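Local coordinates for protein putative fimbrium tip subunit Fim1C (Bacteroides ovatus, PDB 4EPS) that probably forms part of the tip of fimbriae, the filamentous surface appendages that mediate cell adhesion and biofilm formation, at residues A[304-309]-A[320-325]. Numbering follows the deposited sequence.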
# COMPACT_ATOMS: atom_id res chain seq x y z
N MSE A 304 -23.26 -5.12 -2.55
CA MSE A 304 -24.41 -5.38 -3.40
C MSE A 304 -24.89 -6.81 -3.20
O MSE A 304 -24.07 -7.74 -3.21
CB MSE A 304 -24.10 -5.07 -4.86
CG MSE A 304 -24.14 -3.60 -5.14
SE MSE A 304 -23.04 -3.14 -6.62
CE MSE A 304 -22.98 -1.25 -6.33
N PRO A 305 -26.21 -7.01 -2.98
CA PRO A 305 -26.69 -8.38 -2.72
C PRO A 305 -26.49 -9.34 -3.91
O PRO A 305 -26.23 -10.54 -3.70
CB PRO A 305 -28.18 -8.19 -2.37
CG PRO A 305 -28.56 -6.90 -2.94
CD PRO A 305 -27.33 -6.03 -2.92
N SER A 306 -26.55 -8.84 -5.15
CA SER A 306 -26.34 -9.72 -6.32
C SER A 306 -24.86 -10.16 -6.44
O SER A 306 -24.56 -11.09 -7.17
CB SER A 306 -26.82 -9.05 -7.61
OG SER A 306 -26.09 -7.87 -7.91
N VAL A 307 -23.96 -9.48 -5.71
CA VAL A 307 -22.54 -9.83 -5.66
C VAL A 307 -22.33 -10.73 -4.42
O VAL A 307 -21.90 -11.88 -4.55
CB VAL A 307 -21.62 -8.56 -5.68
CG1 VAL A 307 -20.15 -8.93 -5.49
CG2 VAL A 307 -21.79 -7.77 -6.98
N LEU A 308 -22.70 -10.22 -3.22
CA LEU A 308 -22.56 -11.01 -1.99
C LEU A 308 -23.19 -12.38 -2.05
O LEU A 308 -22.62 -13.34 -1.54
CB LEU A 308 -23.20 -10.27 -0.78
CG LEU A 308 -22.43 -9.11 -0.17
CD1 LEU A 308 -23.34 -8.35 0.82
CD2 LEU A 308 -21.18 -9.61 0.55
N TYR A 309 -24.40 -12.46 -2.62
CA TYR A 309 -25.18 -13.69 -2.59
C TYR A 309 -25.33 -14.37 -3.95
O TYR A 309 -26.27 -15.16 -4.15
CB TYR A 309 -26.56 -13.39 -1.96
CG TYR A 309 -26.40 -12.62 -0.67
CD1 TYR A 309 -25.66 -13.14 0.39
CD2 TYR A 309 -26.94 -11.34 -0.53
CE1 TYR A 309 -25.44 -12.40 1.55
CE2 TYR A 309 -26.73 -10.59 0.64
CZ TYR A 309 -25.98 -11.12 1.67
OH TYR A 309 -25.80 -10.38 2.80
N THR A 320 -31.25 -7.90 -11.86
CA THR A 320 -32.62 -7.42 -12.12
C THR A 320 -33.28 -6.84 -10.85
O THR A 320 -33.93 -5.81 -10.93
CB THR A 320 -33.48 -8.55 -12.72
OG1 THR A 320 -32.78 -9.15 -13.82
CG2 THR A 320 -34.84 -8.06 -13.18
N ASN A 321 -33.11 -7.51 -9.69
CA ASN A 321 -33.76 -7.01 -8.48
C ASN A 321 -32.76 -6.36 -7.47
O ASN A 321 -33.06 -6.33 -6.28
CB ASN A 321 -34.59 -8.12 -7.80
CG ASN A 321 -33.82 -9.34 -7.34
OD1 ASN A 321 -32.60 -9.44 -7.47
ND2 ASN A 321 -34.53 -10.29 -6.76
N ASP A 322 -31.59 -5.86 -7.95
CA ASP A 322 -30.57 -5.21 -7.10
C ASP A 322 -30.64 -3.68 -7.26
O ASP A 322 -30.00 -3.10 -8.14
CB ASP A 322 -29.15 -5.75 -7.39
CG ASP A 322 -28.08 -5.39 -6.35
OD1 ASP A 322 -28.22 -4.34 -5.67
OD2 ASP A 322 -27.03 -6.08 -6.30
N ALA A 323 -31.41 -3.03 -6.38
CA ALA A 323 -31.63 -1.58 -6.37
C ALA A 323 -30.34 -0.80 -6.10
O ALA A 323 -30.17 0.29 -6.65
CB ALA A 323 -32.67 -1.21 -5.32
N LEU A 324 -29.44 -1.34 -5.25
CA LEU A 324 -28.16 -0.70 -4.93
C LEU A 324 -27.26 -0.66 -6.18
O LEU A 324 -26.66 0.38 -6.45
CB LEU A 324 -27.47 -1.46 -3.77
CG LEU A 324 -26.08 -0.96 -3.31
CD1 LEU A 324 -26.06 0.54 -3.05
CD2 LEU A 324 -25.62 -1.71 -2.04
N LEU A 325 -27.14 -1.79 -6.90
CA LEU A 325 -26.33 -1.87 -8.13
C LEU A 325 -26.89 -0.91 -9.18
O LEU A 325 -26.13 -0.21 -9.85
CB LEU A 325 -26.33 -3.32 -8.67
CG LEU A 325 -25.69 -3.59 -10.06
CD1 LEU A 325 -24.20 -3.19 -10.09
CD2 LEU A 325 -25.81 -5.06 -10.44
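The carboxylate of Asp322 is gripped by both donors of Ser306 on a single oxygen. Ser306 OG donates to the anti lone pair of Asp322 OD2, 2.6 Å away, while Ser306 N reaches the same OD2 at 3.0 Å from above the carboxylate plane. The second oxygen, OD1, turns back to its own segment: Leu325 N donates to Asp322 OD1 at 3.0 Å, nearly straight at 166° but well above that plane. Asp322 is thus the N-cap of helix 323-327, and because Ser306 N lies in the first turn of helix 305-308, one buried carboxylate bridges the N-terminal ends of two short helices, where the N-H groups of Ser306 and Leu325 would favour its negative charge. Both helices lie in the connection between strands 293-300 and 334-338, neighbours in an antiparallel sheet. CG of Asp322 lies anti to the backbone N (chi1 -167°), which carries the carboxylate carbon toward the 304-309 segment. An alanine here would probably leave Ser306 N and OG without their shared acceptor and helix 323-327 without its side-chain cap. Pro305 meets the carboxylate tip to tip, its CD 3.3 Å from Asp322 OD1. Beyond this polar centre, selenomethionine Met304, in one of its two modelled conformers, crosses both leucines at about a right angle: its CG packs on Leu324 CG at 3.8 Å and its SE on Leu325 CD1. Leu324 also touches Tyr390 of helix 389-403.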